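Local coordinates for protein putative adhesin (Komagataella phaffii, PDB 5FX8) that is a putative cell-wall adhesion protein, represented here by its N-terminal domain, that may mediate cell-cell interaction by binding other proteins through polar and charged contacts, at residues D64-S68 with S80-Y85; S68-T73 with T309-F314; L269-E275 with P302-A306; L21-V26 with F109-L114; P124-F129 with P140-L144. All blocks are in the same frame, centred on the assembly; numbering follows the deposited sequence.

Contact 1 (D64-S68 with S80-Y85)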
# COMPACT_ATOMS: atom_id res chain seq x y z
N ASP C 64 -9.85 30.26 66.71
CA ASP C 64 -8.41 30.46 66.76
C ASP C 64 -7.75 29.15 67.13
O ASP C 64 -7.95 28.67 68.25
CB ASP C 64 -8.09 31.54 67.77
CG ASP C 64 -6.62 31.86 67.84
OD1 ASP C 64 -5.78 30.99 67.56
OD2 ASP C 64 -6.33 32.99 68.25
N PRO C 65 -6.98 28.53 66.24
CA PRO C 65 -6.43 27.20 66.53
C PRO C 65 -5.28 27.23 67.50
O PRO C 65 -4.82 26.17 67.94
CB PRO C 65 -5.98 26.71 65.15
CG PRO C 65 -5.70 27.94 64.38
CD PRO C 65 -6.62 29.00 64.89
N SER C 66 -4.81 28.40 67.86
CA SER C 66 -3.68 28.44 68.77
C SER C 66 -4.10 28.43 70.23
O SER C 66 -3.23 28.35 71.10
CB SER C 66 -2.83 29.66 68.50
OG SER C 66 -3.53 30.80 68.95
N VAL C 67 -5.39 28.51 70.53
CA VAL C 67 -5.86 28.67 71.89
C VAL C 67 -6.32 27.31 72.40
O VAL C 67 -7.37 26.80 72.01
CB VAL C 67 -6.98 29.70 71.98
CG1 VAL C 67 -7.35 29.92 73.41
CG2 VAL C 67 -6.54 31.01 71.35
N SER C 68 -5.54 26.73 73.29
CA SER C 68 -5.89 25.41 73.76
C SER C 68 -5.26 25.20 75.13
O SER C 68 -4.33 25.90 75.52
CB SER C 68 -5.42 24.33 72.79
OG SER C 68 -5.87 23.06 73.20
N SER C 80 -1.83 26.21 79.10
CA SER C 80 -2.66 26.63 78.00
C SER C 80 -1.84 27.59 77.14
O SER C 80 -0.87 28.18 77.61
CB SER C 80 -3.92 27.29 78.50
OG SER C 80 -3.59 28.47 79.16
N THR C 81 -2.22 27.73 75.87
CA THR C 81 -1.45 28.48 74.90
C THR C 81 -2.33 29.55 74.26
O THR C 81 -3.54 29.39 74.14
CB THR C 81 -0.89 27.57 73.76
OG1 THR C 81 -1.95 26.79 73.20
CG2 THR C 81 0.21 26.65 74.25
N ALA C 82 -1.71 30.63 73.82
CA ALA C 82 -2.42 31.60 73.01
C ALA C 82 -1.37 32.29 72.16
O ALA C 82 -0.23 32.42 72.59
CB ALA C 82 -3.19 32.59 73.88
N PHE C 83 -1.74 32.68 70.94
CA PHE C 83 -0.83 33.32 69.99
C PHE C 83 -1.26 34.76 69.81
O PHE C 83 -2.44 35.05 69.65
CB PHE C 83 -0.84 32.60 68.65
CG PHE C 83 0.16 33.11 67.65
CD1 PHE C 83 1.51 32.95 67.86
CD2 PHE C 83 -0.25 33.68 66.46
CE1 PHE C 83 2.41 33.39 66.93
CE2 PHE C 83 0.65 34.12 65.54
CZ PHE C 83 1.97 33.98 65.78
N ASP C 84 -0.30 35.66 69.86
CA ASP C 84 -0.54 37.06 69.54
C ASP C 84 -0.30 37.25 68.05
O ASP C 84 0.83 37.11 67.58
CB ASP C 84 0.37 37.95 70.38
CG ASP C 84 0.06 39.40 70.22
OD1 ASP C 84 -0.67 39.74 69.29
OD2 ASP C 84 0.56 40.21 71.02
N TYR C 85 -1.35 37.57 67.31
CA TYR C 85 -1.26 37.72 65.87
C TYR C 85 -0.65 39.04 65.44
O TYR C 85 -0.28 39.17 64.28
CB TYR C 85 -2.65 37.55 65.25
CG TYR C 85 -3.14 36.11 65.27
CD1 TYR C 85 -3.73 35.56 66.40
CD2 TYR C 85 -2.98 35.30 64.15
CE1 TYR C 85 -4.15 34.27 66.41
CE2 TYR C 85 -3.41 34.01 64.15
CZ TYR C 85 -3.99 33.50 65.28
OH TYR C 85 -4.42 32.21 65.29
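Tyr85 and Asp64 reach for each other from opposite directions, the phenol hydroxyl meeting the carboxylate above its plane. Tyr85 OH donates to Asp64 OD1 over 2.9 Å, and the two flat groups stand 65° apart. The same oxygen takes two more bonds from its own turn: Ser66 N arrives on the anti side and Ser66 OG, at 2.7 Å, on the syn side, both tilted out of the carboxylate plane. With CG anti to the backbone nitrogen (chi1 -177°), Asp64 closes an Asx turn inside the type I turn that runs to Val67, and three donors hold OD1 in place. Ser66 OG also receives a weak bond from Phe83 N and rests 3.3 Å from Phe83 CB. Farther along, the Thr81 hydroxyl points back at the loop and donates to the backbone oxygen of Ser66, with OG1 2.9 Å from O. Thr81 N then binds Ser68 O at 2.8 Å, while the return bond from Ser68 N to Thr81 O is weak. The contact thus lays the loop leading into strand 68-72 along strand 77-84, whose other edge pairs with strand 89-94; Phe56 packs on Ser66, Phe83 and Tyr85 within the first cohesin-like domain.

Contact 2 (S68-T73 with T309-F314)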
# COMPACT_ATOMS: atom_id res chain seq x y z
N SER C 68 -5.54 26.73 73.29
CA SER C 68 -5.89 25.41 73.76
C SER C 68 -5.26 25.20 75.13
O SER C 68 -4.33 25.90 75.52
CB SER C 68 -5.42 24.33 72.79
OG SER C 68 -5.87 23.06 73.20
N GLU C 69 -5.79 24.23 75.84
CA GLU C 69 -5.24 23.67 77.06
C GLU C 69 -4.50 22.38 76.74
O GLU C 69 -4.91 21.64 75.85
CB GLU C 69 -6.38 23.40 78.04
CG GLU C 69 -5.96 22.82 79.37
CD GLU C 69 -5.66 23.89 80.33
OE1 GLU C 69 -6.24 24.96 80.16
OE2 GLU C 69 -4.86 23.67 81.24
N PHE C 70 -3.42 22.09 77.47
CA PHE C 70 -2.67 20.86 77.25
C PHE C 70 -2.58 20.03 78.53
O PHE C 70 -2.43 20.58 79.63
CB PHE C 70 -1.30 21.17 76.67
CG PHE C 70 -1.37 21.75 75.29
CD1 PHE C 70 -1.61 23.09 75.10
CD2 PHE C 70 -1.26 20.93 74.19
CE1 PHE C 70 -1.72 23.61 73.83
CE2 PHE C 70 -1.36 21.45 72.92
CZ PHE C 70 -1.58 22.78 72.74
N PHE C 71 -2.67 18.71 78.39
CA PHE C 71 -2.81 17.78 79.50
C PHE C 71 -1.71 16.74 79.45
O PHE C 71 -0.99 16.61 78.46
CB PHE C 71 -4.17 17.08 79.47
CG PHE C 71 -5.32 18.01 79.36
CD1 PHE C 71 -5.69 18.53 78.14
CD2 PHE C 71 -6.04 18.36 80.47
CE1 PHE C 71 -6.74 19.40 78.04
CE2 PHE C 71 -7.09 19.24 80.36
CZ PHE C 71 -7.44 19.75 79.15
N THR C 72 -1.56 16.00 80.55
CA THR C 72 -0.77 14.78 80.55
C THR C 72 -1.57 13.67 79.89
O THR C 72 -2.77 13.79 79.66
CB THR C 72 -0.40 14.34 81.96
OG1 THR C 72 -1.60 14.10 82.69
CG2 THR C 72 0.41 15.40 82.67
N THR C 73 -0.89 12.56 79.60
CA THR C 73 -1.59 11.40 79.06
C THR C 73 -2.66 10.91 80.02
O THR C 73 -3.62 10.26 79.61
CB THR C 73 -0.60 10.29 78.79
OG1 THR C 73 0.04 9.96 80.01
CG2 THR C 73 0.45 10.74 77.80
N THR C 309 -3.42 20.33 66.58
CA THR C 309 -2.50 20.04 67.66
C THR C 309 -2.87 18.70 68.28
O THR C 309 -3.67 17.96 67.73
CB THR C 309 -2.50 21.18 68.68
OG1 THR C 309 -1.49 20.91 69.65
CG2 THR C 309 -3.82 21.27 69.38
N ASP C 310 -2.26 18.37 69.42
CA ASP C 310 -2.64 17.20 70.21
C ASP C 310 -2.58 17.57 71.68
O ASP C 310 -1.50 17.79 72.22
CB ASP C 310 -1.76 15.99 69.92
CG ASP C 310 -2.17 14.73 70.73
OD1 ASP C 310 -3.20 14.77 71.45
OD2 ASP C 310 -1.48 13.69 70.62
N THR C 311 -3.74 17.59 72.34
CA THR C 311 -3.76 18.08 73.71
C THR C 311 -3.17 17.10 74.69
O THR C 311 -2.77 17.51 75.78
CB THR C 311 -5.17 18.44 74.12
OG1 THR C 311 -5.98 17.26 74.16
CG2 THR C 311 -5.73 19.40 73.15
N ALA C 312 -3.10 15.81 74.35
CA ALA C 312 -2.47 14.82 75.23
C ALA C 312 -0.96 14.87 75.01
O ALA C 312 -0.35 13.97 74.42
CB ALA C 312 -3.03 13.44 74.96
N ALA C 313 -0.34 15.93 75.52
CA ALA C 313 0.99 16.31 75.08
C ALA C 313 2.10 15.97 76.06
O ALA C 313 3.25 15.90 75.64
CB ALA C 313 1.02 17.81 74.81
N PHE C 314 1.81 15.76 77.33
CA PHE C 314 2.85 15.61 78.34
C PHE C 314 2.86 14.21 78.95
O PHE C 314 1.82 13.68 79.33
CB PHE C 314 2.70 16.66 79.44
CG PHE C 314 2.98 18.05 78.98
CD1 PHE C 314 4.26 18.55 79.01
CD2 PHE C 314 1.97 18.86 78.51
CE1 PHE C 314 4.52 19.82 78.59
CE2 PHE C 314 2.23 20.12 78.08
CZ PHE C 314 3.51 20.61 78.12
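Phe70 and Phe314, both buried, form the close-packed half of this contact between strands 68-72 and 312-314. Phe314 turns its ring edge to its partner, CE2 lying 3.9 Å from Phe70 CB, with Phe71 O near the same ring plane. The Phe70 ring in turn presents its edge to Thr309, whose OG1 lies 3.3 Å from CE2; that hydroxyl is bonded to Phe109 O. Ala313 CB sits 3.9 Å from Phe70 CD2.

The other side is looser and more exposed. Phe71 and Thr311 lie side by side, pointing the same way, and their nearest side-chain atoms, CD1 and CB, are 4.1 Å apart. Ala312 and Thr73 are at the surface.

Between the halves runs the backbone, parallel in sense although the short axes diverge by 68°. Phe71 N donates almost straight to Thr311 O (2.9 Å, 173°). Phe71 O accepts from both Ala313 N and Phe314 N, each at 3.1 Å, where a beta bulge shifts the register by one; Thr73 N closes the series on Phe314 O. Before the strand, Asp310 OD1 accepts from Ala312 N, from above the carboxylate plane, in an Asx turn. Backbone polarity is therefore met mainly by backbone partners, with one carbonyl oxygen serving two N-H groups at the bulge, while aromatic and methyl packing makes up the buried side.

Contact 3 (L269-E275 with P302-A306)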
# COMPACT_ATOMS: atom_id res chain seq x y z
N LEU C 269 -17.51 20.25 50.27
CA LEU C 269 -17.58 19.76 51.64
C LEU C 269 -18.68 20.47 52.43
O LEU C 269 -18.99 21.63 52.18
CB LEU C 269 -16.24 19.96 52.36
CG LEU C 269 -15.04 19.35 51.64
CD1 LEU C 269 -13.74 19.84 52.24
CD2 LEU C 269 -15.12 17.84 51.69
N ALA C 270 -19.25 19.76 53.40
CA ALA C 270 -20.11 20.42 54.36
C ALA C 270 -19.29 21.39 55.19
O ALA C 270 -18.09 21.20 55.40
CB ALA C 270 -20.79 19.41 55.28
N ASP C 271 -19.94 22.44 55.69
CA ASP C 271 -19.21 23.43 56.46
C ASP C 271 -18.68 22.88 57.77
O ASP C 271 -17.74 23.46 58.32
CB ASP C 271 -20.07 24.65 56.72
CG ASP C 271 -20.13 25.58 55.53
OD1 ASP C 271 -19.24 25.48 54.66
OD2 ASP C 271 -21.05 26.43 55.49
N ASP C 272 -19.24 21.79 58.29
CA ASP C 272 -18.80 21.20 59.54
C ASP C 272 -17.73 20.13 59.36
O ASP C 272 -17.51 19.33 60.27
CB ASP C 272 -19.98 20.61 60.30
CG ASP C 272 -20.54 19.37 59.63
OD1 ASP C 272 -21.43 19.52 58.77
OD2 ASP C 272 -20.12 18.25 59.98
N VAL C 273 -17.08 20.10 58.20
CA VAL C 273 -16.03 19.13 57.91
C VAL C 273 -14.70 19.81 58.14
O VAL C 273 -14.49 20.93 57.67
CB VAL C 273 -16.13 18.60 56.47
CG1 VAL C 273 -15.19 17.42 56.27
CG2 VAL C 273 -17.53 18.18 56.17
N LEU C 274 -13.81 19.16 58.88
CA LEU C 274 -12.49 19.72 59.12
C LEU C 274 -11.37 18.87 58.55
O LEU C 274 -10.24 19.34 58.49
CB LEU C 274 -12.24 19.91 60.63
CG LEU C 274 -13.29 20.69 61.43
CD1 LEU C 274 -13.25 20.39 62.93
CD2 LEU C 274 -13.12 22.16 61.16
N GLU C 275 -11.66 17.65 58.14
CA GLU C 275 -10.66 16.67 57.75
C GLU C 275 -11.33 15.72 56.76
O GLU C 275 -12.54 15.47 56.86
CB GLU C 275 -10.12 15.95 58.99
CG GLU C 275 -9.22 14.74 58.72
CD GLU C 275 -8.90 13.93 59.98
OE1 GLU C 275 -9.73 13.93 60.92
OE2 GLU C 275 -7.82 13.30 60.05
N PRO C 302 -4.25 12.76 53.44
CA PRO C 302 -5.51 13.41 53.77
C PRO C 302 -5.54 14.89 53.46
O PRO C 302 -4.52 15.47 53.09
CB PRO C 302 -5.63 13.21 55.29
CG PRO C 302 -4.68 12.21 55.63
CD PRO C 302 -3.57 12.26 54.63
N PHE C 303 -6.69 15.51 53.65
CA PHE C 303 -6.86 16.95 53.54
C PHE C 303 -7.26 17.52 54.89
O PHE C 303 -8.05 16.93 55.62
CB PHE C 303 -7.91 17.31 52.50
CG PHE C 303 -8.21 18.77 52.43
CD1 PHE C 303 -7.30 19.65 51.91
CD2 PHE C 303 -9.44 19.25 52.84
CE1 PHE C 303 -7.59 20.97 51.82
CE2 PHE C 303 -9.73 20.58 52.75
CZ PHE C 303 -8.81 21.44 52.24
N TYR C 304 -6.70 18.68 55.20
CA TYR C 304 -6.89 19.33 56.49
C TYR C 304 -7.28 20.77 56.24
O TYR C 304 -6.75 21.43 55.34
CB TYR C 304 -5.63 19.27 57.33
CG TYR C 304 -5.22 17.88 57.77
CD1 TYR C 304 -5.99 17.15 58.67
CD2 TYR C 304 -4.03 17.32 57.32
CE1 TYR C 304 -5.61 15.92 59.08
CE2 TYR C 304 -3.65 16.07 57.73
CZ TYR C 304 -4.44 15.38 58.62
OH TYR C 304 -4.09 14.13 59.06
N ARG C 305 -8.23 21.26 57.02
CA ARG C 305 -8.68 22.62 56.82
C ARG C 305 -8.09 23.61 57.81
O ARG C 305 -8.09 24.81 57.52
CB ARG C 305 -10.21 22.67 56.87
CG ARG C 305 -10.84 21.91 55.73
CD ARG C 305 -12.33 21.95 55.78
NE ARG C 305 -12.89 22.82 54.76
CZ ARG C 305 -14.18 22.89 54.49
NH1 ARG C 305 -15.03 22.12 55.15
NH2 ARG C 305 -14.63 23.71 53.55
N ALA C 306 -7.57 23.16 58.94
CA ALA C 306 -7.13 24.09 59.96
C ALA C 306 -5.84 23.61 60.60
O ALA C 306 -5.47 22.45 60.49
CB ALA C 306 -8.21 24.28 61.03
O HOH W 1 -8.46 20.51 60.19
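Arg305 turns the edge of its guanidinium group to the turn at 270-273, where one nitrogen serves two backbone oxygens. NH1 donates to Val273 O at 2.8 Å and to Ala270 O at 3.2 Å. Ala270 O lies almost in the guanidinium plane, whereas Val273 O is tilted 17° out of it. A bend at chi3 (106°) carries the group to these acceptors, and Leu269 CD1 covers one of its faces from 3.8 Å above the plane. Ala270 O is gripped twice, because Val273 N reaches it from the opposite face of its carbonyl plane to close the type I turn.

Leu274 O is likewise shared. It accepts from Arg305 N at 3.1 Å and from water 1, which itself accepts from Ala306 N and so bridges the two segments. Asp271 OD1 remains 5.1 Å from Arg305 NH2, too far for a salt bridge, though its negative charge may still favour the guanidinium electrostatically. Tyr59 adds a cation-pi partner for Arg305 and bonds to Asp271 O. Glu275 extends alongside Tyr304, pointing the same way, without a polar bond between them.

Glu275 and Tyr304 form an antiparallel non-hydrogen-bonded pair at the end of strands 275-286 and 294-304, with the Arg305 N bond just beyond it. An arginine thus bonds to backbone oxygens of a type I beta turn at the end of a sheet of the second cohesin-like domain, facing Tyr59 of the first.

Contact 4 (L21-V26 with F109-L114)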
# COMPACT_ATOMS: atom_id res chain seq x y z
N LEU C 21 6.27 23.83 49.29
CA LEU C 21 5.84 25.11 49.80
C LEU C 21 4.42 25.05 50.30
O LEU C 21 4.01 25.92 51.07
CB LEU C 21 5.95 26.18 48.72
CG LEU C 21 7.33 26.60 48.25
CD1 LEU C 21 7.16 27.58 47.11
CD2 LEU C 21 8.07 27.24 49.38
N SER C 22 3.66 24.04 49.89
CA SER C 22 2.24 23.92 50.20
C SER C 22 1.96 23.07 51.42
O SER C 22 0.80 22.89 51.78
CB SER C 22 1.50 23.34 48.99
OG SER C 22 1.81 21.97 48.80
N ASP C 23 3.00 22.56 52.08
CA ASP C 23 2.87 21.58 53.13
C ASP C 23 2.41 22.19 54.45
O ASP C 23 2.60 23.38 54.71
CB ASP C 23 4.19 20.86 53.33
CG ASP C 23 4.48 19.89 52.23
OD1 ASP C 23 3.56 19.62 51.43
OD2 ASP C 23 5.61 19.38 52.20
N TRP C 24 1.79 21.34 55.26
CA TRP C 24 1.65 21.60 56.69
C TRP C 24 2.98 21.29 57.36
O TRP C 24 3.53 20.20 57.19
CB TRP C 24 0.56 20.73 57.31
CG TRP C 24 -0.83 21.02 56.92
CD1 TRP C 24 -1.60 20.32 56.04
CD2 TRP C 24 -1.67 22.06 57.43
NE1 TRP C 24 -2.85 20.88 55.95
CE2 TRP C 24 -2.92 21.95 56.80
CE3 TRP C 24 -1.48 23.10 58.35
CZ2 TRP C 24 -3.96 22.82 57.05
CZ3 TRP C 24 -2.51 23.97 58.59
CH2 TRP C 24 -3.74 23.83 57.95
N PHE C 25 3.48 22.26 58.14
CA PHE C 25 4.71 22.14 58.90
C PHE C 25 4.38 21.90 60.37
O PHE C 25 3.79 22.76 61.02
CB PHE C 25 5.55 23.39 58.76
CG PHE C 25 6.08 23.60 57.39
CD1 PHE C 25 5.30 24.17 56.41
CD2 PHE C 25 7.38 23.22 57.07
CE1 PHE C 25 5.80 24.36 55.14
CE2 PHE C 25 7.88 23.41 55.80
CZ PHE C 25 7.09 23.99 54.84
N VAL C 26 4.77 20.74 60.88
CA VAL C 26 4.63 20.40 62.28
C VAL C 26 5.68 21.18 63.07
O VAL C 26 6.86 20.85 63.00
CB VAL C 26 4.80 18.89 62.48
CG1 VAL C 26 4.63 18.50 63.91
CG2 VAL C 26 3.82 18.18 61.62
N PHE C 109 2.86 20.65 69.80
CA PHE C 109 3.05 20.96 68.40
C PHE C 109 1.80 21.59 67.81
O PHE C 109 0.68 21.38 68.29
CB PHE C 109 3.45 19.71 67.60
CG PHE C 109 2.33 18.76 67.34
CD1 PHE C 109 1.49 18.94 66.26
CD2 PHE C 109 2.18 17.64 68.12
CE1 PHE C 109 0.48 18.07 66.01
CE2 PHE C 109 1.17 16.75 67.87
CZ PHE C 109 0.32 16.97 66.81
N PHE C 110 2.02 22.40 66.80
CA PHE C 110 0.97 22.93 65.96
C PHE C 110 1.36 22.73 64.50
O PHE C 110 2.55 22.65 64.18
CB PHE C 110 0.72 24.39 66.22
CG PHE C 110 0.29 24.71 67.60
CD1 PHE C 110 -1.04 24.64 67.95
CD2 PHE C 110 1.21 25.12 68.55
CE1 PHE C 110 -1.46 24.97 69.24
CE2 PHE C 110 0.81 25.44 69.83
CZ PHE C 110 -0.52 25.37 70.18
N THR C 111 0.36 22.65 63.63
CA THR C 111 0.59 22.55 62.20
C THR C 111 0.37 23.92 61.58
O THR C 111 -0.72 24.49 61.67
CB THR C 111 -0.30 21.49 61.53
OG1 THR C 111 -1.67 21.85 61.64
CG2 THR C 111 -0.10 20.14 62.16
N LEU C 112 1.40 24.44 60.93
CA LEU C 112 1.35 25.75 60.31
C LEU C 112 1.56 25.60 58.81
O LEU C 112 2.10 24.60 58.33
CB LEU C 112 2.41 26.68 60.91
CG LEU C 112 2.40 26.75 62.43
CD1 LEU C 112 3.48 27.67 62.93
CD2 LEU C 112 1.09 27.27 62.87
N LYS C 113 1.12 26.61 58.07
CA LYS C 113 1.39 26.74 56.65
C LYS C 113 2.35 27.91 56.43
O LYS C 113 2.45 28.83 57.24
CB LYS C 113 0.11 26.99 55.87
CG LYS C 113 -0.86 25.83 55.83
CD LYS C 113 -0.26 24.61 55.16
CE LYS C 113 -1.34 23.76 54.49
NZ LYS C 113 -2.02 24.50 53.36
N LEU C 114 3.05 27.87 55.30
CA LEU C 114 3.86 29.02 54.92
C LEU C 114 2.97 30.13 54.40
O LEU C 114 1.99 29.87 53.71
CB LEU C 114 4.89 28.61 53.87
CG LEU C 114 6.08 27.81 54.38
CD1 LEU C 114 6.81 27.19 53.23
CD2 LEU C 114 7.02 28.70 55.16
O HOH W 2 2.64 25.92 53.31
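Segments 21-26 and 109-114 run nearly antiparallel, their end-to-end directions 170° apart. Phe25 and Leu112 make a hydrogen-bonded pair: Phe25 N donates to Leu112 O over 2.7 Å at 179°, and Leu112 N returns a bond to Phe25 O at 2.9 Å. Val26 and Thr111 follow as a non-hydrogen-bonded pair. Toward Leu21 the segments part, and water 2 fills in for direct pairing, donating to Leu21 O and Asp23 O and accepting from Leu114 N.

Among the side chains, Lys113 lies across Trp24. A bend at chi2 (-62°) helps bring CE over the indole, 3.4 Å from the centroid of the five-membered ring, a CH-pi contact close to the ring normal. A further bend at chi4 directs NZ, which stands 4.6 Å from that centroid and adds a cation-pi interaction over the same face. Arg308 gives the indole a second cationic partner. Phe25 belongs to the other side of the sheet, where its CE1 is 3.5 Å from Leu114 CG; Leu114 CD1 also reaches Leu21 CD2. Val26 CG1 meets the Phe109 ring obliquely, at 3.9 Å from CD1. The Thr111 hydroxyl, near the Trp24 ring, is bonded to Arg308 N, and Asp23 OD2 accepts from Tyr20 N and makes a salt bridge to Arg13.

The two faces of the pairing thus differ in chemistry. Phe25 and Leu114 meet through apolar atoms, with water 2 and Leu112 O at the ring edge, whereas the Trp24 face packs on the aliphatic arm of a lysine and probably stabilises its charge.

Contact 5 (P124-F129 with P140-L144)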
# COMPACT_ATOMS: atom_id res chain seq x y z
N PRO C 124 14.07 27.49 46.08
CA PRO C 124 14.62 26.30 46.71
C PRO C 124 16.03 26.61 47.16
O PRO C 124 16.64 27.47 46.55
CB PRO C 124 14.61 25.25 45.60
CG PRO C 124 13.77 25.82 44.51
CD PRO C 124 13.86 27.30 44.63
N GLY C 125 16.55 25.95 48.19
CA GLY C 125 15.82 24.95 48.94
C GLY C 125 15.85 25.23 50.43
O GLY C 125 14.82 25.60 51.01
N GLN C 126 17.03 25.09 51.04
CA GLN C 126 17.17 25.16 52.48
C GLN C 126 16.71 26.50 53.03
O GLN C 126 17.13 27.56 52.55
CB GLN C 126 18.61 24.91 52.89
CG GLN C 126 18.95 25.47 54.23
CD GLN C 126 19.81 24.54 55.03
OE1 GLN C 126 19.92 23.36 54.70
NE2 GLN C 126 20.41 25.04 56.10
N HIS C 127 15.86 26.44 54.05
CA HIS C 127 15.33 27.61 54.74
C HIS C 127 15.33 27.31 56.23
O HIS C 127 14.90 26.24 56.64
CB HIS C 127 13.92 27.91 54.29
CG HIS C 127 13.31 29.09 54.96
ND1 HIS C 127 13.62 30.39 54.61
CD2 HIS C 127 12.39 29.18 55.95
CE1 HIS C 127 12.91 31.22 55.35
NE2 HIS C 127 12.17 30.51 56.18
N THR C 128 15.82 28.25 57.03
CA THR C 128 15.82 28.09 58.48
C THR C 128 14.77 29.01 59.09
O THR C 128 14.57 30.13 58.62
CB THR C 128 17.17 28.42 59.09
OG1 THR C 128 17.27 29.84 59.21
CG2 THR C 128 18.29 27.90 58.21
N PHE C 129 14.10 28.51 60.12
CA PHE C 129 13.09 29.28 60.83
C PHE C 129 13.67 29.70 62.16
O PHE C 129 14.22 28.87 62.88
CB PHE C 129 11.82 28.46 61.07
CG PHE C 129 11.23 27.83 59.86
CD1 PHE C 129 10.38 28.55 59.04
CD2 PHE C 129 11.46 26.51 59.57
CE1 PHE C 129 9.82 27.97 57.96
CE2 PHE C 129 10.90 25.93 58.49
CZ PHE C 129 10.07 26.66 57.68
N PRO C 140 15.70 25.61 63.57
CA PRO C 140 15.56 24.40 62.75
C PRO C 140 15.54 24.74 61.27
O PRO C 140 15.20 25.85 60.85
CB PRO C 140 14.21 23.83 63.18
CG PRO C 140 13.46 25.01 63.66
CD PRO C 140 14.47 25.88 64.34
N SER C 141 15.89 23.75 60.47
CA SER C 141 16.07 23.94 59.04
C SER C 141 15.23 22.96 58.25
O SER C 141 15.08 21.80 58.64
CB SER C 141 17.53 23.81 58.67
OG SER C 141 17.85 24.77 57.69
N VAL C 142 14.71 23.42 57.11
CA VAL C 142 13.91 22.61 56.20
C VAL C 142 14.30 22.92 54.76
O VAL C 142 14.53 24.08 54.40
CB VAL C 142 12.41 22.87 56.46
CG1 VAL C 142 11.60 22.64 55.21
CG2 VAL C 142 11.93 21.97 57.56
N ASP C 143 14.37 21.89 53.92
CA ASP C 143 14.68 22.04 52.50
C ASP C 143 13.40 22.20 51.68
O ASP C 143 12.59 21.28 51.62
CB ASP C 143 15.48 20.84 52.01
CG ASP C 143 16.18 21.10 50.69
OD1 ASP C 143 16.56 22.26 50.43
OD2 ASP C 143 16.37 20.14 49.92
N LEU C 144 13.24 23.36 51.04
CA LEU C 144 12.05 23.64 50.23
C LEU C 144 12.28 23.09 48.83
O LEU C 144 12.90 23.73 47.98
CB LEU C 144 11.73 25.13 50.22
CG LEU C 144 11.40 25.72 51.60
CD1 LEU C 144 11.03 27.17 51.49
CD2 LEU C 144 10.31 24.96 52.34
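Phe129 and Val142 cross on the buried side of this hairpin, the ring atom CE2 lying 4.0 Å from Val142 CB. The Phe129 ring reaches across to Val142, and one of its faces takes the edge of His127, offset toward the rim. The His127 side chain stands with CG opposite its backbone nitrogen (chi1 180°); this carries the imidazole beyond the hairpin to Glu53, which NE2 bonds, and leaves CB to touch Leu144 CD1 at 4.1 Å.

Gln126, Thr128, Ser141 and Asp143 occupy the other face. The Gln126 chain bends at chi2 (139°) so that its amide folds over Ser141, NE2 coming 3.0 Å from OG at an angle too poor for a hydrogen bond. The Thr128 methyl lies beside the same hydroxyl, which makes a weak bond to His127 O.

Backbone bonds join the strands. His127 and Val142 exchange two of them, and Phe129 N donates to Pro140 O at 3.0 Å. Leu144 N meets Gly125 O at 2.7 Å, but from far above the carbonyl plane. The peptide before Gly125 is modelled as cis. Strands 126-132 and 137-144 make this antiparallel hairpin; strand 18-19 runs parallel along the far edge of 137-144, while Val9 of strand 4-11 packs against Phe129 and Pro140.

How the contacts relate
Contacts 1, 2 and 4 belong to one mixed sheet. Contacts 1 and 2 share Ser68, with centres 13 Å apart, and Phe110 of contact 4 packs against both, its CZ lying 3.8 Å from Phe70 CZ. Asp310 CB, 3.7 Å from Phe109 CE2, adds a further touch between contacts 2 and 4. Contact 5, 13 Å from contact 4 between centres, lays its hairpin over the apolar side of that strand pair, through Leu21 on Leu144 and Phe25 on Val142. Contact 3 lies at the junction with the second cohesin-like domain and touches contact 4, where Tyr304 CB comes 3.5 Å from Trp24 NE1. Contacts 3 and 5 are farthest apart together with contacts 2 and 5, each pair with centres 28 Å apart.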